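Local coordinates for protein lipase (Pelosinus fermentans, PDB 5AH0) that hydrolyses ester bonds as a zinc-binding lipase, probably of the alpha/beta-hydrolase fold, and also degrades the polyester poly(butylene adipate-co-terephthalate), at residues 149-154 against 254-259; 2-7 against 107-112; 59-64 against 118-123. All coordinates share one frame; numbering follows the deposited sequence.

Contact 1: 149-154 against 254-259; sequences GKSWVH and QSDIYY
With CG of His154 anti to its backbone N (chi1 -160°) and CG of Tyr258 anti to its own carbonyl carbon, the two rings leave neighbouring strands and run alongside each other in the same direction. His154 CE1 reaches Tyr258 CE2 at 3.9 Å, arriving at the edge of the tyrosine ring near its plane. The ring planes are inclined at 45°. Beneath the rings the backbones are joined by one hydrogen bond, from Tyr258 N to His154 O at 2.9 Å, with an N-H...O angle of 161°. A weaker CA-H...O contact, from Ile257 CA to the same His154 O at 3.5 Å, supplements it. This is the entry of strands 153-159 and 258-265 into the central parallel sheet of the alpha/beta-hydrolase fold, in which they are neighbours. Before its strand begins, segment 254-259 makes a type I beta turn from Gln254 to Ile257. Tyr259 helps tie this turn down: its OH accepts the N-H of Gln254, Tyr259 OH to Gln254 N being 2.9 Å, while Ile257 CG2 sits over one face of the Tyr259 ring, offset toward the rim. Ile257 CG1 lies 3.7 Å from Val153 O, and Ile257 CG2 is a looser 4.4 Å from Val153 CG1. Asp256, in the turn, directs OD1 to a salt bridge with Lys128 of helix 116-129; its OD2 is modelled improbably close to Ser151 OG, and the nature of that approach is doubtful. Val153 also packs on Ile108 and Leu110 of strand 108-113, the next strand of the sheet.

Contact 2: 2-7 against 107-112; sequences NSYPIV and KIHLVA
Tyr4 and His109 cross at about a right angle where strands 6-9 and 108-113 come together as parallel neighbours in the central sheet of the alpha/beta-hydrolase fold. The edge of the Tyr4 ring is directed at the imidazole face in an offset edge-to-face pair, planes at 62°. Over one face of the tyrosine lies Lys107, whose CB stands 3.7 Å from the Tyr4 ring centroid in a CH-pi contact. An alanine in place of Tyr4 would probably leave the Lys107 methylenes and the imidazole face without this aromatic partner and open a gap between them. Asn2 and His109 meet tip to tip: His109 NE2 donates to Asn2 OD1 at 3.1 Å, approaching from above the carbonyl plane. Tyr4 N reaches Asn2 OD1 from the opposite face at 2.8 Å, closing an Asx turn. His109 ND1 bonds to Ser155 OG; with both ring nitrogens bonded, the imidazole is probably held against rotation. Further on, Ile6 CG2 packs on Val111 CG2, and Val7 runs alongside Leu110, on the other face of the sheet. The backbones are joined by His109 N to Pro5 O and Val7 N to His109 O. A third bond runs from Val111 N to Val7 O at 3.1 Å.

Contact 3: 59-64 against 118-123; sequences CELYAY and QTVRTL
Leu61 and Leu123 bury more surface here than any other residues of the two segments, meeting as helix 54-66 passes helix 116-129. Their side chains cross at about a right angle, and Leu61 CD2 lies 3.8 Å from Leu123 CD2. With CG anti to the backbone N (chi1 -174°), Leu61 is carried toward the other helix, and its CD2 methyl does most of the touching. That methyl lies against three residues of helix 116-129: besides Leu123, Leu61 CD2 meets Val120 CG1 at 3.8 Å and Thr119 CG2 at 4.1 Å. Leu123 reaches back with its other branch, CD1, which rests 4.1 Å from Tyr62 CB, so its two methyls bear on consecutive residues of segment 59-64. Tyr62 touches through this root alone. The contact is wholly apolar, without a hydrogen bond from helix to helix within these segments. The short axes approach to 9.8 Å and cross steeply, at -72°, consistent with the small number of residues that meet. Thr119 turns its methyl to Leu61 while its OG1 is hydrogen-bonded to Arg57 and Asn54 of helix 54-66, which also carries the zinc ligand Asp56; the Thr119 side chain is about 12 Å from the bound zinc ion. Helix 116-129 follows strand 108-113, consistent with the helix that follows the nucleophile elbow in alpha/beta-hydrolases. Leu61 also rests on Ala46 of strand 43-46, Val120 and Leu123 lie on Leu110 of strand 108-113, and helix 241-250 packs against Gln118 and Thr122.

Overall arrangement
Contacts 1 and 2 belong to one parallel sheet, where strand 108-113 lies between 6-9 and 153-159, with 258-265 beyond. Their centres are about 11 Å apart, and probable hydrogen bonds from His154 N to Ile108 O and from Ile108 N to Trp152 O join them. Contact 3 lies about 14 Å from each centre, between helices on one face of that sheet: Leu110 and Ala112 of contact 2 pack against its Val120, and Trp152 of contact 1 touches its Tyr62. Along the chain contacts 2 and 3 interleave, and contact 1 opens after both have closed. Residues far apart in sequence thus join the sheet and the helices packed on it into one alpha/beta-hydrolase core.

Contact 1: 149-154 against 254-259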
loop_
_atom_site.group_PDB
_atom_site.type_symbol
_atom_site.label_atom_id
_atom_site.label_comp_id
_atom_site.label_asym_id
_atom_site.label_seq_id
_atom_site.Cartn_x
_atom_site.Cartn_y
_atom_site.Cartn_z
ATOM N N GLY A 149 -12.233 -14.004 -13.825
ATOM C CA GLY A 149 -13.268 -14.818 -13.217
ATOM C C GLY A 149 -13.034 -15.235 -11.780
ATOM O O GLY A 149 -13.770 -16.062 -11.254
ATOM N N LYS A 150 -12.029 -14.659 -11.128
ATOM C CA LYS A 150 -11.691 -15.085 -9.777
ATOM C C LYS A 150 -12.248 -14.140 -8.729
ATOM O O LYS A 150 -11.771 -13.027 -8.564
ATOM C CB LYS A 150 -10.176 -15.199 -9.616
ATOM C CG LYS A 150 -9.485 -15.899 -10.755
ATOM C CD LYS A 150 -8.043 -16.234 -10.418
ATOM C CE LYS A 150 -7.319 -16.809 -11.635
ATOM N NZ LYS A 150 -7.078 -15.783 -12.701
ATOM N N SER A 151 -13.255 -14.596 -8.002
ATOM C CA SER A 151 -13.802 -13.802 -6.920
ATOM C C SER A 151 -13.276 -14.345 -5.589
ATOM O O SER A 151 -13.925 -15.162 -4.935
ATOM C CB SER A 151 -15.330 -13.806 -6.966
ATOM O OG SER A 151 -15.870 -13.017 -5.922
ATOM N N TRP A 152 -12.075 -13.902 -5.220
ATOM C CA TRP A 152 -11.330 -14.449 -4.083
ATOM C C TRP A 152 -11.209 -13.498 -2.885
ATOM O O TRP A 152 -10.546 -13.805 -1.888
ATOM C CB TRP A 152 -9.930 -14.853 -4.552
ATOM C CG TRP A 152 -9.910 -15.978 -5.551
ATOM C CD1 TRP A 152 -10.989 -16.636 -6.085
ATOM C CD2 TRP A 152 -8.748 -16.575 -6.138
ATOM N NE1 TRP A 152 -10.564 -17.611 -6.957
ATOM C CE2 TRP A 152 -9.195 -17.595 -7.007
ATOM C CE3 TRP A 152 -7.372 -16.354 -6.005
ATOM C CZ2 TRP A 152 -8.316 -18.384 -7.741
ATOM C CZ3 TRP A 152 -6.501 -17.140 -6.738
ATOM C CH2 TRP A 152 -6.976 -18.142 -7.595
ATOM N N VAL A 153 -11.827 -12.332 -2.999
ATOM C CA VAL A 153 -11.687 -11.299 -1.987
ATOM C C VAL A 153 -13.070 -10.894 -1.512
ATOM O O VAL A 153 -13.961 -10.647 -2.327
ATOM C CB VAL A 153 -10.928 -10.073 -2.530
ATOM C CG1 VAL A 153 -10.933 -8.924 -1.510
ATOM C CG2 VAL A 153 -9.511 -10.465 -2.913
ATOM N N HIS A 154 -13.265 -10.851 -0.198
ATOM C CA HIS A 154 -14.586 -10.563 0.330
ATOM C C HIS A 154 -14.727 -9.081 0.658
ATOM O O HIS A 154 -15.775 -8.472 0.433
ATOM C CB HIS A 154 -14.879 -11.416 1.561
ATOM C CG HIS A 154 -16.338 -11.526 1.870
ATOM N ND1 HIS A 154 -16.942 -10.825 2.891
ATOM C CD2 HIS A 154 -17.321 -12.236 1.268
ATOM C CE1 HIS A 154 -18.233 -11.110 2.914
ATOM N NE2 HIS A 154 -18.488 -11.966 1.940
ATOM N N GLN A 254 -15.544 -3.437 -7.463
ATOM C CA GLN A 254 -16.221 -4.678 -7.833
ATOM C C GLN A 254 -17.536 -4.839 -7.086
ATOM O O GLN A 254 -17.715 -4.307 -5.993
ATOM C CB GLN A 254 -15.306 -5.874 -7.587
ATOM C CG GLN A 254 -13.930 -5.680 -8.203
ATOM C CD GLN A 254 -13.972 -5.698 -9.725
ATOM O OE1 GLN A 254 -14.900 -6.241 -10.328
ATOM N NE2 GLN A 254 -12.982 -5.070 -10.351
ATOM N N SER A 255 -18.439 -5.611 -7.675
ATOM C CA SER A 255 -19.797 -5.764 -7.168
ATOM C C SER A 255 -19.881 -6.635 -5.927
ATOM O O SER A 255 -20.735 -6.418 -5.070
ATOM C CB SER A 255 -20.690 -6.363 -8.256
ATOM O OG SER A 255 -20.633 -5.578 -9.431
ATOM N N ASP A 256 -19.002 -7.625 -5.837
ATOM C CA ASP A 256 -19.084 -8.626 -4.778
ATOM C C ASP A 256 -18.034 -8.412 -3.699
ATOM O O ASP A 256 -17.623 -9.371 -3.043
ATOM C CB ASP A 256 -18.913 -10.021 -5.357
ATOM C CG ASP A 256 -17.651 -10.138 -6.161
ATOM O OD1 ASP A 256 -17.175 -9.086 -6.641
ATOM O OD2 ASP A 256 -17.127 -11.266 -6.296
ATOM N N ILE A 257 -17.565 -7.173 -3.557
ATOM C CA ILE A 257 -16.581 -6.836 -2.535
ATOM C C ILE A 257 -17.061 -5.712 -1.611
ATOM O O ILE A 257 -17.448 -4.641 -2.077
ATOM C CB ILE A 257 -15.249 -6.385 -3.161
ATOM C CG1 ILE A 257 -14.704 -7.439 -4.118
ATOM C CG2 ILE A 257 -14.225 -6.067 -2.074
ATOM C CD1 ILE A 257 -13.354 -7.070 -4.699
ATOM N N TYR A 258 -17.014 -5.937 -0.304
ATOM C CA TYR A 258 -17.294 -4.857 0.632
ATOM C C TYR A 258 -16.087 -3.900 0.703
ATOM O O TYR A 258 -14.942 -4.342 0.819
ATOM C CB TYR A 258 -17.612 -5.421 2.017
ATOM C CG TYR A 258 -18.987 -6.046 2.155
ATOM C CD1 TYR A 258 -20.114 -5.262 2.393
ATOM C CD2 TYR A 258 -19.155 -7.423 2.069
ATOM C CE1 TYR A 258 -21.371 -5.835 2.528
ATOM C CE2 TYR A 258 -20.402 -7.999 2.204
ATOM C CZ TYR A 258 -21.505 -7.200 2.435
ATOM O OH TYR A 258 -22.749 -7.774 2.569
ATOM N N TYR A 259 -16.328 -2.595 0.617
ATOM C CA TYR A 259 -15.229 -1.642 0.688
ATOM C C TYR A 259 -15.344 -0.748 1.923
ATOM O O TYR A 259 -16.368 -0.093 2.138
ATOM C CB TYR A 259 -15.170 -0.769 -0.561
ATOM C CG TYR A 259 -14.736 -1.482 -1.824
ATOM C CD1 TYR A 259 -15.649 -2.206 -2.581
ATOM C CD2 TYR A 259 -13.429 -1.398 -2.286
ATOM C CE1 TYR A 259 -15.270 -2.847 -3.755
ATOM C CE2 TYR A 259 -13.039 -2.035 -3.464
ATOM C CZ TYR A 259 -13.967 -2.756 -4.195
ATOM O OH TYR A 259 -13.603 -3.399 -5.357
#

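Contact 2: 2-7 against 107-112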
loop_
_atom_site.group_PDB
_atom_site.type_symbol
_atom_site.label_atom_id
_atom_site.label_comp_id
_atom_site.label_asym_id
_atom_site.label_seq_id
_atom_site.Cartn_x
_atom_site.Cartn_y
_atom_site.Cartn_z
ATOM N N ASN A 2 -18.550 -15.449 9.162
ATOM C CA ASN A 2 -17.377 -15.273 8.305
ATOM C C ASN A 2 -16.113 -15.790 8.993
ATOM O O ASN A 2 -15.894 -15.511 10.168
ATOM C CB ASN A 2 -17.224 -13.786 7.953
ATOM C CG ASN A 2 -16.062 -13.496 7.013
ATOM O OD1 ASN A 2 -14.944 -13.977 7.190
ATOM N ND2 ASN A 2 -16.330 -12.669 6.009
ATOM N N SER A 3 -15.288 -16.540 8.265
ATOM C CA SER A 3 -13.996 -17.019 8.783
ATOM C C SER A 3 -12.831 -16.826 7.803
ATOM O O SER A 3 -11.767 -17.425 7.957
ATOM C CB SER A 3 -14.071 -18.490 9.162
ATOM O OG SER A 3 -14.442 -18.628 10.517
ATOM N N TYR A 4 -13.044 -16.015 6.777
ATOM C CA TYR A 4 -11.965 -15.645 5.878
ATOM C C TYR A 4 -10.817 -15.002 6.654
ATOM O O TYR A 4 -11.038 -14.174 7.557
ATOM C CB TYR A 4 -12.462 -14.683 4.806
ATOM C CG TYR A 4 -13.635 -15.191 4.012
ATOM C CD1 TYR A 4 -13.673 -16.509 3.533
ATOM C CD2 TYR A 4 -14.708 -14.353 3.729
ATOM C CE1 TYR A 4 -14.764 -16.971 2.793
ATOM C CE2 TYR A 4 -15.793 -14.804 2.995
ATOM C CZ TYR A 4 -15.821 -16.109 2.530
ATOM O OH TYR A 4 -16.911 -16.526 1.806
ATOM N N PRO A 5 -9.585 -15.377 6.300
ATOM C CA PRO A 5 -8.428 -14.761 6.941
ATOM C C PRO A 5 -8.208 -13.334 6.467
ATOM O O PRO A 5 -8.785 -12.907 5.457
ATOM C CB PRO A 5 -7.269 -15.661 6.513
ATOM C CG PRO A 5 -7.731 -16.300 5.245
ATOM C CD PRO A 5 -9.210 -16.474 5.392
ATOM N N ILE A 6 -7.370 -12.613 7.209
ATOM C CA ILE A 6 -6.975 -11.259 6.862
ATOM C C ILE A 6 -5.560 -11.250 6.290
ATOM O O ILE A 6 -4.659 -11.867 6.859
ATOM C CB ILE A 6 -7.023 -10.345 8.084
ATOM C CG1 ILE A 6 -8.469 -10.048 8.469
ATOM C CG2 ILE A 6 -6.262 -9.077 7.810
ATOM C CD1 ILE A 6 -8.617 -9.363 9.825
ATOM N N VAL A 7 -5.368 -10.564 5.163
ATOM C CA VAL A 7 -4.033 -10.376 4.607
ATOM C C VAL A 7 -3.660 -8.907 4.668
ATOM O O VAL A 7 -4.353 -8.058 4.107
ATOM C CB VAL A 7 -3.937 -10.896 3.143
ATOM C CG1 VAL A 7 -2.706 -10.336 2.444
ATOM C CG2 VAL A 7 -3.895 -12.397 3.137
ATOM N N LYS A 107 -12.120 -17.293 0.420
ATOM C CA LYS A 107 -11.830 -15.891 0.142
ATOM C C LYS A 107 -10.959 -15.287 1.250
ATOM O O LYS A 107 -10.706 -15.936 2.269
ATOM C CB LYS A 107 -13.133 -15.105 -0.014
ATOM C CG LYS A 107 -14.228 -15.899 -0.694
ATOM C CD LYS A 107 -15.487 -15.094 -0.962
ATOM C CE LYS A 107 -15.286 -14.119 -2.102
ATOM N NZ LYS A 107 -16.518 -13.322 -2.403
ATOM N N ILE A 108 -10.478 -14.061 1.034
ATOM C CA ILE A 108 -9.725 -13.321 2.057
ATOM C C ILE A 108 -10.276 -11.923 2.230
ATOM O O ILE A 108 -10.990 -11.423 1.355
ATOM C CB ILE A 108 -8.239 -13.177 1.710
ATOM C CG1 ILE A 108 -8.079 -12.382 0.414
ATOM C CG2 ILE A 108 -7.556 -14.524 1.606
ATOM C CD1 ILE A 108 -6.651 -12.218 -0.010
ATOM N N HIS A 109 -9.946 -11.298 3.362
ATOM C CA HIS A 109 -10.127 -9.858 3.553
ATOM C C HIS A 109 -8.802 -9.152 3.333
ATOM O O HIS A 109 -7.808 -9.495 3.976
ATOM C CB HIS A 109 -10.606 -9.516 4.963
ATOM C CG HIS A 109 -11.852 -10.222 5.384
ATOM N ND1 HIS A 109 -13.095 -9.900 4.882
ATOM C CD2 HIS A 109 -12.054 -11.205 6.293
ATOM C CE1 HIS A 109 -14.006 -10.671 5.450
ATOM N NE2 HIS A 109 -13.400 -11.471 6.309
ATOM N N LEU A 110 -8.780 -8.150 2.463
ATOM C CA LEU A 110 -7.573 -7.351 2.300
ATOM C C LEU A 110 -7.650 -6.097 3.162
ATOM O O LEU A 110 -8.569 -5.288 3.025
ATOM C CB LEU A 110 -7.344 -6.998 0.829
ATOM C CG LEU A 110 -6.863 -8.239 0.078
ATOM C CD1 LEU A 110 -7.033 -8.131 -1.441
ATOM C CD2 LEU A 110 -5.412 -8.550 0.469
ATOM N N VAL A 111 -6.695 -5.962 4.076
ATOM C CA VAL A 111 -6.562 -4.751 4.878
ATOM C C VAL A 111 -5.256 -4.081 4.488
ATOM O O VAL A 111 -4.171 -4.675 4.594
ATOM C CB VAL A 111 -6.585 -5.042 6.402
ATOM C CG1 VAL A 111 -6.355 -3.783 7.186
ATOM C CG2 VAL A 111 -7.916 -5.701 6.812
ATOM N N ALA A 112 -5.372 -2.851 4.008
ATOM C CA ALA A 112 -4.249 -2.156 3.425
ATOM C C ALA A 112 -4.088 -0.772 4.022
ATOM O O ALA A 112 -5.063 -0.119 4.387
ATOM C CB ALA A 112 -4.414 -2.058 1.928
#

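Contact 3: 59-64 against 118-123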
loop_
_atom_site.group_PDB
_atom_site.type_symbol
_atom_site.label_atom_id
_atom_site.label_comp_id
_atom_site.label_asym_id
_atom_site.label_seq_id
_atom_site.Cartn_x
_atom_site.Cartn_y
_atom_site.Cartn_z
ATOM N N CYS A 59 1.022 -7.845 -8.721
ATOM C CA CYS A 59 1.543 -9.138 -9.173
ATOM C C CYS A 59 2.342 -9.829 -8.071
ATOM O O CYS A 59 2.239 -11.042 -7.887
ATOM C CB CYS A 59 2.419 -8.982 -10.420
ATOM S SG CYS A 59 1.524 -8.416 -11.869
ATOM N N GLU A 60 3.161 -9.059 -7.363
ATOM C CA GLU A 60 3.913 -9.595 -6.235
ATOM C C GLU A 60 2.974 -10.106 -5.161
ATOM O O GLU A 60 3.242 -11.125 -4.532
ATOM C CB GLU A 60 4.859 -8.537 -5.676
ATOM C CG GLU A 60 5.941 -8.131 -6.662
ATOM C CD GLU A 60 6.637 -6.843 -6.273
ATOM O OE1 GLU A 60 6.395 -6.363 -5.150
ATOM O OE2 GLU A 60 7.424 -6.311 -7.092
ATOM N N LEU A 61 1.867 -9.396 -4.968
ATOM C CA LEU A 61 0.883 -9.736 -3.938
ATOM C C LEU A 61 0.217 -11.071 -4.250
ATOM O O LEU A 61 0.060 -11.910 -3.358
ATOM C CB LEU A 61 -0.163 -8.619 -3.797
ATOM C CG LEU A 61 -1.208 -8.689 -2.673
ATOM C CD1 LEU A 61 -0.567 -8.991 -1.351
ATOM C CD2 LEU A 61 -1.938 -7.365 -2.569
ATOM N N TYR A 62 -0.184 -11.256 -5.509
ATOM C CA TYR A 62 -0.821 -12.505 -5.940
ATOM C C TYR A 62 0.074 -13.689 -5.629
ATOM O O TYR A 62 -0.359 -14.662 -5.022
ATOM C CB TYR A 62 -1.163 -12.481 -7.440
ATOM C CG TYR A 62 -1.734 -13.795 -7.955
ATOM C CD1 TYR A 62 -3.094 -14.063 -7.873
ATOM C CD2 TYR A 62 -0.912 -14.760 -8.523
ATOM C CE1 TYR A 62 -3.618 -15.262 -8.330
ATOM C CE2 TYR A 62 -1.428 -15.967 -8.988
ATOM C CZ TYR A 62 -2.780 -16.209 -8.887
ATOM O OH TYR A 62 -3.294 -17.398 -9.344
ATOM N N ALA A 63 1.324 -13.604 -6.066
ATOM C CA ALA A 63 2.292 -14.660 -5.806
ATOM C C ALA A 63 2.546 -14.816 -4.311
ATOM O O ALA A 63 2.685 -15.938 -3.821
ATOM C CB ALA A 63 3.597 -14.381 -6.530
ATOM N N TYR A 64 2.605 -13.699 -3.585
ATOM C CA TYR A 64 2.980 -13.777 -2.177
ATOM C C TYR A 64 1.936 -14.538 -1.380
ATOM O O TYR A 64 2.275 -15.350 -0.528
ATOM C CB TYR A 64 3.202 -12.383 -1.584
ATOM C CG TYR A 64 4.084 -12.419 -0.361
ATOM C CD1 TYR A 64 3.554 -12.696 0.894
ATOM C CD2 TYR A 64 5.455 -12.221 -0.466
ATOM C CE1 TYR A 64 4.362 -12.750 2.013
ATOM C CE2 TYR A 64 6.276 -12.272 0.647
ATOM C CZ TYR A 64 5.722 -12.536 1.885
ATOM O OH TYR A 64 6.528 -12.594 3.001
ATOM N N GLN A 118 -4.179 1.244 -2.950
ATOM C CA GLN A 118 -4.225 1.244 -4.404
ATOM C C GLN A 118 -3.904 -0.141 -4.942
ATOM O O GLN A 118 -4.542 -0.635 -5.864
ATOM C CB GLN A 118 -3.233 2.256 -4.963
ATOM C CG GLN A 118 -3.662 3.697 -4.883
ATOM C CD GLN A 118 -2.676 4.598 -5.593
ATOM O OE1 GLN A 118 -1.467 4.507 -5.364
ATOM N NE2 GLN A 118 -3.176 5.439 -6.496
ATOM N N THR A 119 -2.902 -0.756 -4.332
ATOM C CA THR A 119 -2.410 -2.054 -4.752
ATOM C C THR A 119 -3.484 -3.133 -4.732
ATOM O O THR A 119 -3.597 -3.908 -5.680
ATOM C CB THR A 119 -1.247 -2.492 -3.854
ATOM O OG1 THR A 119 -0.225 -1.486 -3.898
ATOM C CG2 THR A 119 -0.681 -3.822 -4.312
ATOM N N VAL A 120 -4.283 -3.174 -3.667
ATOM C CA VAL A 120 -5.265 -4.242 -3.518
ATOM C C VAL A 120 -6.515 -4.010 -4.366
ATOM O O VAL A 120 -7.152 -4.973 -4.804
ATOM C CB VAL A 120 -5.653 -4.440 -2.045
ATOM C CG1 VAL A 120 -4.421 -4.864 -1.241
ATOM C CG2 VAL A 120 -6.281 -3.184 -1.469
ATOM N N ARG A 121 -6.845 -2.746 -4.624
ATOM C CA ARG A 121 -7.859 -2.411 -5.629
ATOM C C ARG A 121 -7.436 -2.988 -6.985
ATOM O O ARG A 121 -8.249 -3.516 -7.752
ATOM C CB ARG A 121 -8.037 -0.897 -5.752
ATOM C CG ARG A 121 -8.861 -0.231 -4.659
ATOM C CD ARG A 121 -8.718 1.294 -4.759
ATOM N NE ARG A 121 -9.072 1.787 -6.093
ATOM C CZ ARG A 121 -8.632 2.926 -6.619
ATOM N NH1 ARG A 121 -7.807 3.713 -5.938
ATOM N NH2 ARG A 121 -9.019 3.279 -7.833
ATOM N N THR A 122 -6.147 -2.874 -7.272
ATOM C CA THR A 122 -5.595 -3.345 -8.529
ATOM C C THR A 122 -5.591 -4.865 -8.566
ATOM O O THR A 122 -5.936 -5.476 -9.587
ATOM C CB THR A 122 -4.176 -2.802 -8.736
ATOM O OG1 THR A 122 -4.213 -1.369 -8.671
ATOM C CG2 THR A 122 -3.612 -3.238 -10.074
ATOM N N LEU A 123 -5.214 -5.477 -7.450
ATOM C CA LEU A 123 -5.232 -6.926 -7.349
ATOM C C LEU A 123 -6.606 -7.493 -7.686
ATOM O O LEU A 123 -6.702 -8.436 -8.465
ATOM C CB LEU A 123 -4.811 -7.379 -5.954
ATOM C CG LEU A 123 -4.956 -8.881 -5.734
ATOM C CD1 LEU A 123 -3.980 -9.633 -6.622
ATOM C CD2 LEU A 123 -4.745 -9.232 -4.268
#